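Local coordinates for plasmin and fibronectin-binding protein A (Streptococcus pneumoniae, PDB 4MR0) that acts as a surface adhesin and invasin that binds host fibronectin, plasmin, plasminogen and serum albumin, at residues T351-N360 and Y416-L427. Sequence-based numbering, arbitrary orientation.
Sequences THYQTLSTQN and YSYKNTKDLLDL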
loop_
_atom_site.group_PDB
_atom_site.type_symbol
_atom_site.label_atom_id
_atom_site.label_comp_id
_atom_site.label_asym_id
_atom_site.label_seq_id
_atom_site.Cartn_x
_atom_site.Cartn_y
_atom_site.Cartn_z
ATOM N N THR A 351 -5.293 -0.367 -1.618
ATOM C CA THR A 351 -6.333 0.350 -2.334
ATOM C C THR A 351 -7.595 0.293 -1.482
ATOM O O THR A 351 -7.679 -0.493 -0.532
ATOM C CB THR A 351 -6.578 -0.220 -3.750
ATOM O OG1 THR A 351 -7.335 0.737 -4.508
ATOM C CG2 THR A 351 -7.326 -1.540 -3.694
ATOM N N HIS A 352 -8.575 1.118 -1.821
ATOM C CA HIS A 352 -9.789 1.206 -1.017
ATOM C C HIS A 352 -11.064 1.286 -1.845
ATOM O O HIS A 352 -12.066 1.822 -1.372
ATOM C CB HIS A 352 -9.701 2.473 -0.189
ATOM C CG HIS A 352 -9.428 3.688 -1.023
ATOM N ND1 HIS A 352 -8.156 4.058 -1.406
ATOM C CD2 HIS A 352 -10.270 4.564 -1.623
ATOM C CE1 HIS A 352 -8.225 5.108 -2.204
ATOM N NE2 HIS A 352 -9.497 5.435 -2.353
ATOM N N TYR A 353 -11.048 0.757 -3.059
ATOM C CA TYR A 353 -12.224 0.865 -3.907
ATOM C C TYR A 353 -12.382 -0.273 -4.899
ATOM O O TYR A 353 -11.404 -0.760 -5.464
ATOM C CB TYR A 353 -12.143 2.199 -4.656
ATOM C CG TYR A 353 -13.236 2.463 -5.667
ATOM C CD1 TYR A 353 -14.529 2.783 -5.264
ATOM C CD2 TYR A 353 -12.963 2.430 -7.036
ATOM C CE1 TYR A 353 -15.526 3.071 -6.201
ATOM C CE2 TYR A 353 -13.951 2.714 -7.980
ATOM C CZ TYR A 353 -15.229 3.035 -7.554
ATOM O OH TYR A 353 -16.204 3.327 -8.484
ATOM N N GLN A 354 -13.630 -0.690 -5.100
ATOM C CA GLN A 354 -13.961 -1.744 -6.049
ATOM C C GLN A 354 -15.464 -1.717 -6.296
ATOM O O GLN A 354 -16.226 -1.271 -5.445
ATOM C CB GLN A 354 -13.545 -3.129 -5.522
ATOM C CG GLN A 354 -14.385 -3.663 -4.362
ATOM C CD GLN A 354 -14.055 -5.115 -4.022
ATOM O OE1 GLN A 354 -13.634 -5.423 -2.905
ATOM N NE2 GLN A 354 -14.249 -6.010 -4.987
ATOM N N THR A 355 -15.882 -2.177 -7.471
ATOM C CA THR A 355 -17.303 -2.232 -7.821
ATOM C C THR A 355 -17.512 -3.466 -8.692
ATOM O O THR A 355 -16.550 -4.136 -9.074
ATOM C CB THR A 355 -17.752 -1.012 -8.651
ATOM O OG1 THR A 355 -17.166 -1.096 -9.952
ATOM C CG2 THR A 355 -17.327 0.293 -7.993
ATOM N N LEU A 356 -18.764 -3.763 -9.021
ATOM C CA LEU A 356 -19.052 -4.916 -9.868
ATOM C C LEU A 356 -18.379 -4.742 -11.222
ATOM O O LEU A 356 -18.143 -5.721 -11.941
ATOM C CB LEU A 356 -20.561 -5.061 -10.081
ATOM C CG LEU A 356 -21.420 -5.470 -8.884
ATOM C CD1 LEU A 356 -22.892 -5.438 -9.293
ATOM C CD2 LEU A 356 -21.025 -6.864 -8.412
ATOM N N SER A 357 -18.067 -3.493 -11.561
ATOM C CA SER A 357 -17.453 -3.162 -12.847
ATOM C C SER A 357 -15.924 -3.102 -12.885
ATOM O O SER A 357 -15.354 -2.788 -13.927
ATOM C CB SER A 357 -18.010 -1.828 -13.351
ATOM O OG SER A 357 -19.413 -1.906 -13.517
ATOM N N THR A 358 -15.258 -3.375 -11.767
ATOM C CA THR A 358 -13.796 -3.349 -11.757
ATOM C C THR A 358 -13.248 -4.764 -11.619
ATOM O O THR A 358 -13.801 -5.580 -10.884
ATOM C CB THR A 358 -13.231 -2.513 -10.585
ATOM O OG1 THR A 358 -13.615 -3.119 -9.340
ATOM C CG2 THR A 358 -13.744 -1.078 -10.649
ATOM N N GLN A 359 -12.171 -5.059 -12.342
ATOM C CA GLN A 359 -11.548 -6.371 -12.261
ATOM C C GLN A 359 -10.464 -6.279 -11.181
ATOM O O GLN A 359 -9.627 -5.375 -11.202
ATOM C CB GLN A 359 -10.941 -6.760 -13.614
ATOM C CG GLN A 359 -10.414 -8.199 -13.689
ATOM C CD GLN A 359 -11.478 -9.250 -13.375
ATOM O OE1 GLN A 359 -12.545 -9.284 -13.998
ATOM N NE2 GLN A 359 -11.182 -10.122 -12.412
ATOM N N ASN A 360 -10.496 -7.212 -10.234
ATOM C CA ASN A 360 -9.548 -7.235 -9.126
ATOM C C ASN A 360 -8.073 -7.345 -9.511
ATOM O O ASN A 360 -7.691 -8.220 -10.289
ATOM C CB ASN A 360 -9.878 -8.407 -8.184
ATOM C CG ASN A 360 -11.131 -8.170 -7.346
ATOM O OD1 ASN A 360 -11.924 -7.268 -7.616
ATOM N ND2 ASN A 360 -11.312 -8.999 -6.318
ATOM N N TYR A 416 -9.517 -6.045 3.984
ATOM C CA TYR A 416 -10.921 -5.881 4.323
ATOM C C TYR A 416 -11.852 -5.907 3.120
ATOM O O TYR A 416 -11.417 -6.084 1.987
ATOM C CB TYR A 416 -11.107 -4.570 5.092
ATOM C CG TYR A 416 -11.043 -3.328 4.228
ATOM C CD1 TYR A 416 -9.834 -2.881 3.690
ATOM C CD2 TYR A 416 -12.204 -2.613 3.925
ATOM C CE1 TYR A 416 -9.785 -1.746 2.866
ATOM C CE2 TYR A 416 -12.169 -1.486 3.110
ATOM C CZ TYR A 416 -10.962 -1.056 2.585
ATOM O OH TYR A 416 -10.942 0.068 1.794
ATOM N N SER A 417 -13.143 -5.724 3.384
ATOM C CA SER A 417 -14.152 -5.735 2.335
ATOM C C SER A 417 -14.775 -4.357 2.147
ATOM O O SER A 417 -15.145 -3.696 3.115
ATOM C CB SER A 417 -15.241 -6.754 2.675
ATOM O OG SER A 417 -14.699 -8.065 2.774
ATOM N N TYR A 418 -14.888 -3.933 0.891
ATOM C CA TYR A 418 -15.467 -2.637 0.548
ATOM C C TYR A 418 -16.903 -2.548 1.072
ATOM O O TYR A 418 -17.689 -3.477 0.891
ATOM C CB TYR A 418 -15.470 -2.454 -0.972
ATOM C CG TYR A 418 -15.865 -1.060 -1.421
ATOM C CD1 TYR A 418 -15.046 0.036 -1.148
ATOM C CD2 TYR A 418 -17.062 -0.834 -2.111
ATOM C CE1 TYR A 418 -15.403 1.327 -1.546
ATOM C CE2 TYR A 418 -17.432 0.456 -2.511
ATOM C CZ TYR A 418 -16.597 1.530 -2.224
ATOM O OH TYR A 418 -16.950 2.811 -2.596
ATOM N N LYS A 419 -17.237 -1.435 1.720
ATOM C CA LYS A 419 -18.580 -1.242 2.264
ATOM C C LYS A 419 -19.618 -1.174 1.146
ATOM O O LYS A 419 -19.725 -0.166 0.449
ATOM C CB LYS A 419 -18.633 0.037 3.103
ATOM C CG LYS A 419 -19.993 0.308 3.737
ATOM C CD LYS A 419 -19.891 1.363 4.822
ATOM C CE LYS A 419 -21.211 1.530 5.557
ATOM N NZ LYS A 419 -21.063 2.394 6.764
ATOM N N ASN A 420 -20.375 -2.256 0.991
ATOM C CA ASN A 420 -21.408 -2.367 -0.037
ATOM C C ASN A 420 -22.357 -3.510 0.331
ATOM O O ASN A 420 -21.949 -4.671 0.368
ATOM C CB ASN A 420 -20.761 -2.661 -1.393
ATOM C CG ASN A 420 -21.775 -2.774 -2.512
ATOM O OD1 ASN A 420 -22.826 -3.396 -2.353
ATOM N ND2 ASN A 420 -21.456 -2.187 -3.661
ATOM N N THR A 421 -23.622 -3.187 0.587
ATOM C CA THR A 421 -24.601 -4.204 0.964
ATOM C C THR A 421 -25.600 -4.544 -0.137
ATOM O O THR A 421 -26.541 -5.305 0.088
ATOM C CB THR A 421 -25.395 -3.764 2.203
ATOM O OG1 THR A 421 -26.017 -2.496 1.947
ATOM C CG2 THR A 421 -24.472 -3.636 3.405
ATOM N N LYS A 422 -25.391 -3.995 -1.329
ATOM C CA LYS A 422 -26.301 -4.242 -2.441
ATOM C C LYS A 422 -25.756 -5.211 -3.478
ATOM O O LYS A 422 -26.503 -6.006 -4.048
ATOM C CB LYS A 422 -26.643 -2.924 -3.136
ATOM C CG LYS A 422 -27.303 -1.881 -2.245
ATOM C CD LYS A 422 -27.452 -0.564 -2.994
ATOM C CE LYS A 422 -28.154 0.494 -2.151
ATOM N NZ LYS A 422 -28.257 1.778 -2.907
ATOM N N ASP A 423 -24.451 -5.142 -3.724
ATOM C CA ASP A 423 -23.826 -5.996 -4.727
ATOM C C ASP A 423 -23.016 -7.165 -4.177
ATOM O O ASP A 423 -22.469 -7.101 -3.079
ATOM C CB ASP A 423 -22.919 -5.156 -5.628
ATOM C CG ASP A 423 -23.644 -3.989 -6.258
ATOM O OD1 ASP A 423 -24.643 -4.227 -6.968
ATOM O OD2 ASP A 423 -23.213 -2.835 -6.038
ATOM N N LEU A 424 -22.946 -8.234 -4.961
ATOM C CA LEU A 424 -22.184 -9.415 -4.586
ATOM C C LEU A 424 -20.791 -9.188 -5.168
ATOM O O LEU A 424 -20.466 -9.673 -6.251
ATOM C CB LEU A 424 -22.814 -10.668 -5.197
ATOM C CG LEU A 424 -22.466 -12.012 -4.550
ATOM C CD1 LEU A 424 -23.092 -13.134 -5.371
ATOM C CD2 LEU A 424 -20.956 -12.192 -4.468
ATOM N N LEU A 425 -19.978 -8.429 -4.441
ATOM C CA LEU A 425 -18.630 -8.098 -4.886
ATOM C C LEU A 425 -17.634 -9.239 -4.826
ATOM O O LEU A 425 -17.786 -10.183 -4.050
ATOM C CB LEU A 425 -18.078 -6.931 -4.066
ATOM C CG LEU A 425 -18.810 -5.593 -4.177
ATOM C CD1 LEU A 425 -18.131 -4.578 -3.276
ATOM C CD2 LEU A 425 -18.815 -5.122 -5.629
ATOM N N ASP A 426 -16.602 -9.131 -5.652
ATOM C CA ASP A 426 -15.540 -10.120 -5.697
ATOM C C ASP A 426 -14.551 -9.695 -4.612
ATOM O O ASP A 426 -13.521 -9.083 -4.905
ATOM C CB ASP A 426 -14.862 -10.093 -7.070
ATOM C CG ASP A 426 -13.865 -11.229 -7.260
ATOM O OD1 ASP A 426 -13.644 -12.013 -6.310
ATOM O OD2 ASP A 426 -13.302 -11.334 -8.372
ATOM N N LEU A 427 -14.884 -9.997 -3.358
ATOM C CA LEU A 427 -14.029 -9.635 -2.236
ATOM C C LEU A 427 -12.729 -10.434 -2.246
ATOM O O LEU A 427 -12.609 -11.431 -2.958
ATOM C CB LEU A 427 -14.782 -9.842 -0.917
ATOM C CG LEU A 427 -16.121 -9.087 -0.828
ATOM C CD1 LEU A 427 -16.859 -9.513 0.435
ATOM C CD2 LEU A 427 -15.881 -7.578 -0.836
HETATM O O HOH W 1 -12.383 -7.418 -0.469
HETATM O O HOH W 2 -18.942 -1.048 -4.781
HETATM O O HOH W 3 -16.751 -7.336 -7.743
HETATM O O HOH W 4 -20.689 -2.238 -7.584
HETATM O O HOH W 5 -11.095 -12.080 -5.155
HETATM O O HOH W 6 -12.625 -8.987 -10.028
#
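Tyr418 lays its ring along the backbone of residues 352-354, the Gln354 N sitting over the centre of one face, 4.2 Å above the ring plane. Its CG is anti to its own backbone N (chi1 -172°), which carries the ring alongside Tyr353; the Tyr353 edge is turned to the Tyr418 face in an offset edge-to-face pair, planes at 88°, while Lys313 makes a cation-pi contact with Tyr353. Gln354 slides past Tyr418 in the opposite direction, its CG 3.8 Å from Tyr418 CB, and its extended chain runs on beside Leu425 to the Asp426 carbonyl. There two nearly straight hydrogen bonds converge from opposite faces of the carbonyl plane: Gln354 NE2 to Asp426 O (3.2 Å, 168°) from well above it, and Asn360 ND2 to the same oxygen (2.6 Å) with a smaller tilt. The Asp426 carboxylate, through OD1, is salt-bridged to Lys429. Thr382 OG1 hydrogen-bonds Gln354 OE1, so the amide is held at both ends and its rotation is set. Leu356 lies across Asp423, its CG 3.6 Å from Asp423 CB and its CD1 packed closely against the carboxylate; a water links Leu356 N to Asp423 OD2. The contact joins the loop entering strand 364-372 to that entering strand 431-440, two coils further on, across the turn carrying Thr382, consistent with the right-handed parallel beta-helix of the pectate lyase-like fold.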